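Local coordinates for type IV pilus assembly protein PilF (Thermus thermophilus HB8, PDB 5OIU), which is an AAA+ motor ATPase that binds ATP and powers the assembly of type IVa pili, at residues Ala167-Pro179 with Ile187-Phe200. Sequence-based numbering, arbitrary orientation.
Sequences ATPDKNTQTIEDP and INQTQVNPQAGLTF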
loop_
_atom_site.group_PDB
_atom_site.type_symbol
_atom_site.label_atom_id
_atom_site.label_comp_id
_atom_site.label_asym_id
_atom_site.label_seq_id
_atom_site.Cartn_x
_atom_site.Cartn_y
_atom_site.Cartn_z
ATOM N N ALA C 167 15.758 36.146 -11.317
ATOM C CA ALA C 167 15.811 36.967 -10.093
ATOM C C ALA C 167 16.058 38.444 -10.445
ATOM O O ALA C 167 17.101 39.041 -10.174
ATOM C CB ALA C 167 16.855 36.422 -9.126
ATOM N N THR C 168 15.042 39.049 -11.033
ATOM C CA THR C 168 15.094 40.431 -11.451
ATOM C C THR C 168 14.950 41.385 -10.258
ATOM O O THR C 168 14.404 41.016 -9.215
ATOM C CB THR C 168 14.001 40.654 -12.480
ATOM O OG1 THR C 168 12.753 40.192 -11.938
ATOM C CG2 THR C 168 14.326 39.848 -13.725
ATOM N N PRO C 169 15.446 42.624 -10.384
ATOM C CA PRO C 169 15.395 43.561 -9.239
ATOM C C PRO C 169 13.985 43.952 -8.780
ATOM O O PRO C 169 13.856 44.506 -7.687
ATOM C CB PRO C 169 16.170 44.795 -9.737
ATOM C CG PRO C 169 16.972 44.323 -10.929
ATOM C CD PRO C 169 16.206 43.167 -11.528
ATOM N N ASP C 170 12.931 43.706 -9.551
ATOM C CA ASP C 170 11.620 43.917 -8.945
ATOM C C ASP C 170 11.238 42.831 -7.937
ATOM O O ASP C 170 10.183 42.951 -7.312
ATOM C CB ASP C 170 10.537 43.985 -10.021
ATOM C CG ASP C 170 10.587 42.788 -10.948
ATOM O OD1 ASP C 170 11.652 42.104 -10.950
ATOM O OD2 ASP C 170 9.583 42.526 -11.657
ATOM N N LYS C 171 12.048 41.783 -7.764
ATOM C CA LYS C 171 11.660 40.591 -7.010
ATOM C C LYS C 171 12.576 40.356 -5.807
ATOM O O LYS C 171 13.766 40.685 -5.837
ATOM C CB LYS C 171 11.680 39.335 -7.912
ATOM C CG LYS C 171 10.660 39.313 -9.051
ATOM C CD LYS C 171 10.687 37.975 -9.786
ATOM C CE LYS C 171 10.371 38.106 -11.267
ATOM N NZ LYS C 171 10.934 36.947 -12.072
ATOM N N ASN C 172 12.022 39.770 -4.737
ATOM C CA ASN C 172 12.827 39.308 -3.604
ATOM C C ASN C 172 13.125 37.824 -3.804
ATOM O O ASN C 172 12.219 36.986 -3.725
ATOM C CB ASN C 172 12.135 39.553 -2.260
ATOM C CG ASN C 172 12.927 38.972 -1.064
ATOM O OD1 ASN C 172 14.150 38.827 -1.125
ATOM N ND2 ASN C 172 12.217 38.644 0.028
ATOM N N THR C 173 14.395 37.515 -4.072
ATOM C CA THR C 173 14.899 36.156 -4.196
ATOM C C THR C 173 15.663 35.774 -2.937
ATOM O O THR C 173 16.605 36.469 -2.545
ATOM C CB THR C 173 15.812 36.042 -5.408
ATOM O OG1 THR C 173 15.095 36.508 -6.560
ATOM C CG2 THR C 173 16.301 34.585 -5.603
ATOM N N GLN C 174 15.262 34.665 -2.318
ATOM C CA GLN C 174 15.823 34.199 -1.055
ATOM C C GLN C 174 16.134 32.708 -1.144
ATOM O O GLN C 174 15.253 31.909 -1.486
ATOM C CB GLN C 174 14.847 34.475 0.089
ATOM C CG GLN C 174 15.327 33.989 1.436
ATOM C CD GLN C 174 16.498 34.795 1.945
ATOM O OE1 GLN C 174 16.361 35.991 2.243
ATOM N NE2 GLN C 174 17.664 34.153 2.042
ATOM N N THR C 175 17.373 32.334 -0.825
ATOM C CA THR C 175 17.836 30.953 -0.847
ATOM C C THR C 175 18.101 30.455 0.574
ATOM O O THR C 175 18.331 31.235 1.498
ATOM C CB THR C 175 19.126 30.797 -1.672
ATOM O OG1 THR C 175 20.236 31.298 -0.924
ATOM C CG2 THR C 175 19.068 31.572 -2.958
ATOM N N ILE C 176 18.062 29.135 0.741
ATOM C CA ILE C 176 18.616 28.461 1.909
ATOM C C ILE C 176 19.482 27.309 1.400
ATOM O O ILE C 176 19.039 26.500 0.572
ATOM C CB ILE C 176 17.517 27.974 2.882
ATOM C CG1 ILE C 176 18.139 27.335 4.127
ATOM C CG2 ILE C 176 16.521 27.054 2.196
ATOM C CD1 ILE C 176 18.991 28.280 4.911
ATOM N N GLU C 177 20.727 27.256 1.859
ATOM C CA GLU C 177 21.749 26.457 1.191
ATOM C C GLU C 177 22.649 25.780 2.213
ATOM O O GLU C 177 22.897 26.312 3.298
ATOM C CB GLU C 177 22.595 27.314 0.232
ATOM C CG GLU C 177 21.781 28.088 -0.790
ATOM C CD GLU C 177 22.643 28.775 -1.824
ATOM O OE1 GLU C 177 23.582 28.125 -2.344
ATOM O OE2 GLU C 177 22.394 29.971 -2.103
ATOM N N ASP C 178 23.117 24.585 1.865
ATOM C CA ASP C 178 24.049 23.844 2.712
ATOM C C ASP C 178 25.150 23.247 1.858
ATOM O O ASP C 178 25.038 22.110 1.384
ATOM C CB ASP C 178 23.350 22.737 3.496
ATOM C CG ASP C 178 24.316 21.947 4.361
ATOM O OD1 ASP C 178 25.424 22.454 4.638
ATOM O OD2 ASP C 178 23.970 20.817 4.761
ATOM N N PRO C 179 26.254 23.978 1.662
ATOM C CA PRO C 179 26.432 25.336 2.167
ATOM C C PRO C 179 26.053 26.347 1.087
ATOM O O PRO C 179 25.588 25.943 0.028
ATOM C CB PRO C 179 27.929 25.380 2.471
ATOM C CG PRO C 179 28.534 24.525 1.352
ATOM C CD PRO C 179 27.455 23.513 0.938
ATOM N N ILE C 187 20.697 38.527 -4.995
ATOM C CA ILE C 187 19.824 37.576 -4.320
ATOM C C ILE C 187 20.278 37.522 -2.863
ATOM O O ILE C 187 21.437 37.814 -2.546
ATOM C CB ILE C 187 19.826 36.160 -4.952
ATOM C CG1 ILE C 187 21.177 35.482 -4.742
ATOM C CG2 ILE C 187 19.475 36.204 -6.421
ATOM C CD1 ILE C 187 21.196 34.051 -5.191
ATOM N N ASN C 188 19.355 37.176 -1.972
ATOM C CA ASN C 188 19.650 37.047 -0.552
ATOM C C ASN C 188 19.910 35.585 -0.233
ATOM O O ASN C 188 19.076 34.721 -0.527
ATOM C CB ASN C 188 18.498 37.571 0.308
ATOM C CG ASN C 188 18.042 38.943 -0.108
ATOM O OD1 ASN C 188 16.919 39.125 -0.603
ATOM N ND2 ASN C 188 18.909 39.922 0.078
ATOM N N GLN C 189 21.049 35.303 0.378
ATOM C CA GLN C 189 21.416 33.923 0.634
ATOM C C GLN C 189 21.631 33.688 2.120
ATOM O O GLN C 189 22.195 34.533 2.829
ATOM C CB GLN C 189 22.655 33.539 -0.164
ATOM C CG GLN C 189 22.462 33.683 -1.659
ATOM C CD GLN C 189 23.724 33.356 -2.440
ATOM O OE1 GLN C 189 24.523 34.241 -2.737
ATOM N NE2 GLN C 189 23.900 32.082 -2.785
ATOM N N THR C 190 21.174 32.524 2.568
ATOM C CA THR C 190 21.175 32.111 3.965
ATOM C C THR C 190 21.705 30.688 4.031
ATOM O O THR C 190 21.252 29.821 3.272
ATOM C CB THR C 190 19.755 32.190 4.546
ATOM O OG1 THR C 190 19.354 33.563 4.616
ATOM C CG2 THR C 190 19.672 31.562 5.943
ATOM N N GLN C 191 22.675 30.452 4.912
ATOM C CA GLN C 191 23.327 29.156 5.036
ATOM C C GLN C 191 22.838 28.434 6.280
ATOM O O GLN C 191 22.676 29.055 7.340
ATOM C CB GLN C 191 24.836 29.308 5.127
ATOM C CG GLN C 191 25.545 28.013 5.047
ATOM C CD GLN C 191 27.026 28.201 4.824
ATOM O OE1 GLN C 191 27.490 28.386 3.685
ATOM N NE2 GLN C 191 27.783 28.178 5.918
ATOM N N VAL C 192 22.603 27.120 6.159
ATOM C CA VAL C 192 22.149 26.379 7.330
ATOM C C VAL C 192 23.277 26.340 8.349
ATOM O O VAL C 192 24.461 26.300 7.993
ATOM C CB VAL C 192 21.649 24.971 6.959
ATOM C CG1 VAL C 192 20.598 25.047 5.841
ATOM C CG2 VAL C 192 22.786 24.092 6.565
ATOM N N ASN C 193 22.910 26.403 9.625
ATOM C CA ASN C 193 23.867 26.538 10.720
ATOM C C ASN C 193 23.413 25.615 11.845
ATOM O O ASN C 193 22.665 26.027 12.740
ATOM C CB ASN C 193 23.956 27.990 11.189
ATOM C CG ASN C 193 25.022 28.209 12.226
ATOM O OD1 ASN C 193 25.715 27.278 12.622
ATOM N ND2 ASN C 193 25.168 29.455 12.673
ATOM N N PRO C 194 23.848 24.350 11.829
ATOM C CA PRO C 194 23.269 23.370 12.765
ATOM C C PRO C 194 23.542 23.680 14.231
ATOM O O PRO C 194 22.699 23.366 15.082
ATOM C CB PRO C 194 23.918 22.049 12.326
ATOM C CG PRO C 194 24.337 22.288 10.896
ATOM C CD PRO C 194 24.786 23.717 10.887
ATOM N N GLN C 195 24.675 24.311 14.553
ATOM C CA GLN C 195 24.980 24.604 15.949
ATOM C C GLN C 195 24.151 25.763 16.494
ATOM O O GLN C 195 24.015 25.888 17.715
ATOM C CB GLN C 195 26.478 24.899 16.134
ATOM C CG GLN C 195 27.090 25.859 15.112
ATOM C CD GLN C 195 27.526 25.162 13.827
ATOM O OE1 GLN C 195 26.966 24.130 13.442
ATOM N NE2 GLN C 195 28.510 25.738 13.145
ATOM N N ALA C 196 23.603 26.615 15.628
ATOM C CA ALA C 196 22.667 27.630 16.088
ATOM C C ALA C 196 21.243 27.113 16.144
ATOM O O ALA C 196 20.425 27.666 16.887
ATOM C CB ALA C 196 22.724 28.868 15.187
ATOM N N GLY C 197 20.939 26.052 15.408
ATOM C CA GLY C 197 19.579 25.588 15.247
ATOM C C GLY C 197 18.909 26.019 13.961
ATOM O O GLY C 197 17.702 25.793 13.809
ATOM N N LEU C 198 19.662 26.628 13.033
ATOM C CA LEU C 198 19.157 27.121 11.748
ATOM C C LEU C 198 19.115 25.973 10.742
ATOM O O LEU C 198 19.951 25.845 9.845
ATOM C CB LEU C 198 20.012 28.279 11.236
ATOM C CG LEU C 198 19.359 29.074 10.098
ATOM C CD1 LEU C 198 17.921 29.424 10.448
ATOM C CD2 LEU C 198 20.146 30.319 9.754
ATOM N N THR C 199 18.100 25.132 10.897
ATOM C CA THR C 199 17.841 24.070 9.949
ATOM C C THR C 199 17.216 24.617 8.674
ATOM O O THR C 199 16.788 25.774 8.596
ATOM C CB THR C 199 16.897 23.035 10.546
ATOM O OG1 THR C 199 15.738 23.714 11.056
ATOM C CG2 THR C 199 17.594 22.253 11.658
ATOM N N PHE C 200 17.148 23.747 7.669
ATOM C CA PHE C 200 16.363 24.051 6.484
ATOM C C PHE C 200 14.962 24.484 6.878
ATOM O O PHE C 200 14.509 25.578 6.527
ATOM C CB PHE C 200 16.320 22.833 5.558
ATOM C CG PHE C 200 17.474 22.767 4.577
ATOM C CD1 PHE C 200 17.546 23.639 3.512
ATOM C CD2 PHE C 200 18.469 21.827 4.723
ATOM C CE1 PHE C 200 18.583 23.589 2.617
ATOM C CE2 PHE C 200 19.517 21.758 3.817
ATOM C CZ PHE C 200 19.572 22.646 2.768
#
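The carbonyl O of Ile176 lies at the edge of the Phe200 ring, near its plane and 3.6 Å from CE1, while Val192 CG1, from the ring's own segment, sits over the centre of one face. Ile176 turns CG1 anti to the backbone N (chi1 -177°), which brings its CG1 and CG2 against CD1 of Phe200; Ile176 CD1 lies between Val192 CG1 and Thr190 CG2. On the other side of the sheet the flat groups of Glu177 and Gln189 meet. Gln189 NE2 donates to Glu177 OE2 (2.7 Å) with the acceptor in its amide plane, approaching on the syn side but 23° out of the carboxylate plane. Thr175 OG1 donates to the anti lone pair of Glu177 OE2 (2.8 Å). Two donors thus grip OE2, which should limit rotation of the carboxylate, near the P-loop without touching it. Gln189 NE2 also reaches Tyr182 O. Backbone bonds join the two parallel strands, from Asn188 N to Thr173 O through to Val192 N to Glu177 O (3.0 Å); Thr190 N to Thr175 O is weak. Strand 188-191 is one of the two outermost strands of the P-loop ATPase sheet within this chain; strand 173-177 separates it from strand 214-217, Phe160 of helix 155-166 packs on Glu177 and Gln189, and Ala203 of helix 200-206 touches Ile176.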